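Local coordinates for protein p-nitrophenyl phosphatase (Pho2) (Archaeoglobus fulgidus, PDB 3QGM) that probably hydrolyses phosphate esters as a phosphatase of the haloacid dehalogenase superfamily, with calcium or magnesium bound at its metal site, at residues G186-D198 and I214-A226. Numbering follows the deposited sequence.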
loop_
_atom_site.group_PDB
_atom_site.type_symbol
_atom_site.label_atom_id
_atom_site.label_comp_id
_atom_site.label_asym_id
_atom_site.label_seq_id
_atom_site.Cartn_x
_atom_site.Cartn_y
_atom_site.Cartn_z
ATOM N N GLY A 186 -15.289 -6.086 -8.786
ATOM C CA GLY A 186 -14.856 -7.366 -9.360
ATOM C C GLY A 186 -15.069 -8.552 -8.432
ATOM O O GLY A 186 -15.361 -8.375 -7.249
ATOM N N LYS A 187 -14.870 -9.754 -8.957
ATOM C CA LYS A 187 -14.903 -10.964 -8.150
ATOM C C LYS A 187 -13.914 -10.928 -6.984
ATOM O O LYS A 187 -12.752 -10.563 -7.185
ATOM C CB LYS A 187 -14.614 -12.198 -9.013
ATOM C CG LYS A 187 -15.683 -12.447 -10.162
ATOM C CD LYS A 187 -15.242 -13.601 -11.058
ATOM C CE LYS A 187 -14.058 -13.255 -11.935
ATOM N NZ LYS A 187 -13.643 -14.436 -12.734
ATOM N N PRO A 188 -14.345 -11.390 -5.785
ATOM C CA PRO A 188 -15.640 -12.088 -5.539
ATOM C C PRO A 188 -16.845 -11.214 -5.173
ATOM O O PRO A 188 -17.912 -11.741 -4.786
ATOM C CB PRO A 188 -15.297 -13.039 -4.390
ATOM C CG PRO A 188 -14.271 -12.275 -3.596
ATOM C CD PRO A 188 -13.419 -11.561 -4.654
ATOM N N SER A 189 -16.716 -9.901 -5.333
ATOM C CA SER A 189 -17.835 -9.037 -5.034
ATOM C C SER A 189 -19.151 -9.454 -5.725
ATOM O O SER A 189 -19.147 -9.958 -6.856
ATOM C CB SER A 189 -17.533 -7.624 -5.398
ATOM O OG SER A 189 -18.621 -6.829 -5.049
ATOM N N GLU A 190 -20.272 -9.254 -5.024
ATOM C CA GLU A 190 -21.599 -9.564 -5.572
ATOM C C GLU A 190 -21.989 -8.557 -6.618
ATOM O O GLU A 190 -22.858 -8.815 -7.445
ATOM C CB GLU A 190 -22.684 -9.553 -4.466
ATOM C CG GLU A 190 -22.564 -10.709 -3.518
ATOM C CD GLU A 190 -21.999 -10.321 -2.151
ATOM O OE1 GLU A 190 -20.990 -9.552 -2.103
ATOM O OE2 GLU A 190 -22.560 -10.803 -1.126
ATOM N N VAL A 191 -21.356 -7.392 -6.587
ATOM C CA VAL A 191 -21.651 -6.376 -7.585
ATOM C C VAL A 191 -21.509 -6.912 -9.035
ATOM O O VAL A 191 -22.489 -6.890 -9.779
ATOM C CB VAL A 191 -20.835 -5.080 -7.326
ATOM C CG1 VAL A 191 -21.161 -4.079 -8.359
ATOM C CG2 VAL A 191 -21.171 -4.522 -5.914
ATOM N N ILE A 192 -20.325 -7.385 -9.460
ATOM C CA ILE A 192 -20.195 -7.883 -10.849
ATOM C C ILE A 192 -21.069 -9.145 -11.086
ATOM O O ILE A 192 -21.710 -9.292 -12.162
ATOM C CB ILE A 192 -18.726 -8.095 -11.259
ATOM C CG1 ILE A 192 -18.605 -8.291 -12.773
ATOM C CG2 ILE A 192 -18.109 -9.244 -10.480
ATOM C CD1 ILE A 192 -17.188 -8.134 -13.283
HETATM N N MSE A 193 -21.201 -9.960 -10.053
HETATM C CA MSE A 193 -21.962 -11.193 -10.135
HETATM C C MSE A 193 -23.493 -10.991 -10.348
HETATM O O MSE A 193 -24.113 -11.679 -11.177
HETATM C CB MSE A 193 -21.650 -12.068 -8.899
HETATM C CG MSE A 193 -20.152 -12.461 -8.857
HETATM SE SE MSE A 193 -19.418 -13.339 -10.473
HETATM C CE MSE A 193 -20.210 -15.128 -10.340
ATOM N N ARG A 194 -24.083 -10.036 -9.630
ATOM C CA ARG A 194 -25.480 -9.721 -9.798
ATOM C C ARG A 194 -25.693 -9.048 -11.151
ATOM O O ARG A 194 -26.740 -9.242 -11.776
ATOM C CB ARG A 194 -26.021 -8.893 -8.616
ATOM C CG ARG A 194 -25.929 -9.719 -7.314
ATOM C CD ARG A 194 -26.751 -9.213 -6.099
ATOM N NE ARG A 194 -26.454 -10.035 -4.908
ATOM C CZ ARG A 194 -26.864 -11.297 -4.722
ATOM N NH1 ARG A 194 -26.495 -11.949 -3.620
ATOM N NH2 ARG A 194 -27.644 -11.927 -5.624
ATOM N N GLU A 195 -24.691 -8.320 -11.648
ATOM C CA GLU A 195 -24.834 -7.758 -12.987
ATOM C C GLU A 195 -24.888 -8.889 -14.012
ATOM O O GLU A 195 -25.663 -8.809 -14.973
ATOM C CB GLU A 195 -23.743 -6.749 -13.344
ATOM C CG GLU A 195 -23.826 -6.194 -14.780
ATOM C CD GLU A 195 -25.040 -5.283 -15.031
ATOM O OE1 GLU A 195 -25.803 -5.003 -14.080
ATOM O OE2 GLU A 195 -25.227 -4.839 -16.180
ATOM N N ALA A 196 -24.071 -9.919 -13.810
ATOM C CA ALA A 196 -23.990 -11.021 -14.764
ATOM C C ALA A 196 -25.297 -11.833 -14.804
ATOM O O ALA A 196 -25.764 -12.217 -15.886
ATOM C CB ALA A 196 -22.804 -11.942 -14.460
ATOM N N LEU A 197 -25.859 -12.089 -13.627
ATOM C CA LEU A 197 -27.206 -12.693 -13.489
ATOM C C LEU A 197 -28.325 -11.913 -14.231
ATOM O O LEU A 197 -29.086 -12.491 -15.016
ATOM C CB LEU A 197 -27.555 -12.802 -12.016
ATOM C CG LEU A 197 -26.797 -13.854 -11.227
ATOM C CD1 LEU A 197 -27.356 -13.966 -9.803
ATOM C CD2 LEU A 197 -26.911 -15.209 -11.899
ATOM N N ASP A 198 -28.374 -10.606 -13.985
ATOM C CA ASP A 198 -29.281 -9.687 -14.648
ATOM C C ASP A 198 -29.122 -9.770 -16.172
ATOM O O ASP A 198 -30.101 -9.866 -16.916
ATOM C CB ASP A 198 -28.991 -8.249 -14.163
ATOM C CG ASP A 198 -30.162 -7.285 -14.418
ATOM O OD1 ASP A 198 -30.443 -6.990 -15.587
ATOM O OD2 ASP A 198 -30.791 -6.819 -13.428
ATOM N N ILE A 214 -10.114 -20.552 -6.357
ATOM C CA ILE A 214 -11.064 -20.813 -5.269
ATOM C C ILE A 214 -11.458 -19.540 -4.582
ATOM O O ILE A 214 -12.643 -19.261 -4.386
ATOM C CB ILE A 214 -10.466 -21.721 -4.260
ATOM C CG1 ILE A 214 -10.070 -23.028 -4.950
ATOM C CG2 ILE A 214 -11.453 -21.896 -3.002
ATOM C CD1 ILE A 214 -10.853 -24.222 -4.575
ATOM N N ASP A 215 -10.469 -18.729 -4.247
ATOM C CA ASP A 215 -10.708 -17.453 -3.559
ATOM C C ASP A 215 -11.266 -16.351 -4.425
ATOM O O ASP A 215 -11.592 -15.303 -3.923
ATOM C CB ASP A 215 -9.412 -16.930 -2.947
ATOM C CG ASP A 215 -8.362 -16.617 -3.979
ATOM O OD1 ASP A 215 -7.652 -15.632 -3.786
ATOM O OD2 ASP A 215 -8.229 -17.371 -4.952
ATOM N N VAL A 216 -11.357 -16.563 -5.731
ATOM C CA VAL A 216 -11.975 -15.571 -6.581
ATOM C C VAL A 216 -13.291 -16.125 -7.129
ATOM O O VAL A 216 -14.386 -15.616 -6.848
ATOM C CB VAL A 216 -10.979 -15.170 -7.695
ATOM C CG1 VAL A 216 -11.617 -14.250 -8.715
ATOM C CG2 VAL A 216 -9.692 -14.506 -7.027
ATOM N N ASP A 217 -13.161 -17.179 -7.907
ATOM C CA ASP A 217 -14.287 -17.701 -8.672
ATOM C C ASP A 217 -15.246 -18.511 -7.805
ATOM O O ASP A 217 -16.452 -18.315 -7.887
ATOM C CB ASP A 217 -13.754 -18.538 -9.815
ATOM C CG ASP A 217 -12.832 -17.725 -10.690
ATOM O OD1 ASP A 217 -13.388 -16.793 -11.310
ATOM O OD2 ASP A 217 -11.579 -17.949 -10.660
ATOM N N VAL A 218 -14.707 -19.395 -6.982
ATOM C CA VAL A 218 -15.576 -20.156 -6.060
ATOM C C VAL A 218 -16.206 -19.250 -5.022
ATOM O O VAL A 218 -17.402 -19.382 -4.756
ATOM C CB VAL A 218 -14.891 -21.353 -5.433
ATOM C CG1 VAL A 218 -15.884 -22.101 -4.539
ATOM C CG2 VAL A 218 -14.395 -22.252 -6.539
ATOM N N ALA A 219 -15.457 -18.274 -4.504
ATOM C CA ALA A 219 -16.039 -17.329 -3.523
ATOM C C ALA A 219 -17.167 -16.543 -4.161
ATOM O O ALA A 219 -18.201 -16.259 -3.527
ATOM C CB ALA A 219 -14.978 -16.351 -2.968
ATOM N N ALA A 220 -16.964 -16.175 -5.418
ATOM C CA ALA A 220 -17.933 -15.381 -6.139
ATOM C C ALA A 220 -19.271 -16.163 -6.251
ATOM O O ALA A 220 -20.346 -15.611 -6.000
ATOM C CB ALA A 220 -17.379 -14.985 -7.520
ATOM N N GLY A 221 -19.187 -17.443 -6.589
ATOM C CA GLY A 221 -20.352 -18.298 -6.711
ATOM C C GLY A 221 -21.123 -18.531 -5.403
ATOM O O GLY A 221 -22.358 -18.498 -5.383
ATOM N N LYS A 222 -20.411 -18.754 -4.312
ATOM C CA LYS A 222 -21.077 -18.939 -3.022
ATOM C C LYS A 222 -21.883 -17.700 -2.629
ATOM O O LYS A 222 -22.996 -17.811 -2.105
ATOM C CB LYS A 222 -20.061 -19.245 -1.938
ATOM C CG LYS A 222 -19.233 -20.473 -2.210
ATOM C CD LYS A 222 -19.682 -21.626 -1.413
ATOM C CE LYS A 222 -18.842 -22.866 -1.688
ATOM N NZ LYS A 222 -19.704 -24.077 -1.437
ATOM N N ALA A 223 -21.339 -16.531 -2.932
ATOM C CA ALA A 223 -21.946 -15.297 -2.495
ATOM C C ALA A 223 -23.284 -15.017 -3.184
ATOM O O ALA A 223 -24.174 -14.432 -2.555
ATOM C CB ALA A 223 -20.973 -14.133 -2.686
ATOM N N ILE A 224 -23.455 -15.450 -4.438
ATOM C CA ILE A 224 -24.754 -15.274 -5.116
ATOM C C ILE A 224 -25.620 -16.554 -5.043
ATOM O O ILE A 224 -26.732 -16.589 -5.564
ATOM C CB ILE A 224 -24.641 -14.719 -6.597
ATOM C CG1 ILE A 224 -23.551 -15.382 -7.420
ATOM C CG2 ILE A 224 -24.279 -13.237 -6.610
ATOM C CD1 ILE A 224 -23.635 -16.774 -7.521
ATOM N N GLY A 225 -25.135 -17.567 -4.334
ATOM C CA GLY A 225 -25.884 -18.804 -4.184
ATOM C C GLY A 225 -25.948 -19.622 -5.462
ATOM O O GLY A 225 -26.916 -20.319 -5.686
ATOM N N ALA A 226 -24.906 -19.530 -6.298
ATOM C CA ALA A 226 -24.793 -20.358 -7.499
ATOM C C ALA A 226 -23.781 -21.468 -7.279
ATOM O O ALA A 226 -22.731 -21.251 -6.650
ATOM C CB ALA A 226 -24.351 -19.496 -8.681
#
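The metal site of this probable HAD phosphatase has a salt bridge at its border: Lys187 NZ lies 2.8 Å from Asp217 OD1, which it meets nearly along the C-O axis. The lysine chain bends at chi3 (-71°) on its way there, crossing Val216 at about a right angle with its CB 3.6 Å from Val216 CG1. Asp217 OD2 takes a hydrogen bond from Gln213 N, and the carboxylate lies about 4 Å, nearest atoms, from the calcium held by Asp14, Asp16 and Asp212. A methionine in place of Lys187 would probably leave Asp217 without its salt-bridge partner beside those acidic ligands. The lysine sits in the loop before helix 190-198, within the Rossmann-like HAD core, a position consistent with the motif III lysine of HAD enzymes, with Asp217 among the acidic residues near the metal. Next comes Pro188, behind a cis peptide bond; its CB rests on the helix 214-224 surface, 3.6 Å from Ala219 CB. The segments 190-198 and 214-224 cross at -67°, their axes 9.6 Å apart at closest approach. Selenomethionine Met193 puts SE 3.9 Å from Ala220 CB, while Ile224 fits as a knob among Glu190, Met193, Arg194 and Leu197. Ile224 CG2 lies 3.7 Å from Met193 CB and also sits over the centre of one face of the Arg194 guanidinium, 3.6 Å above its plane. Glu190 CG, in the first turn of its helix, packs on the Ala223 methyl.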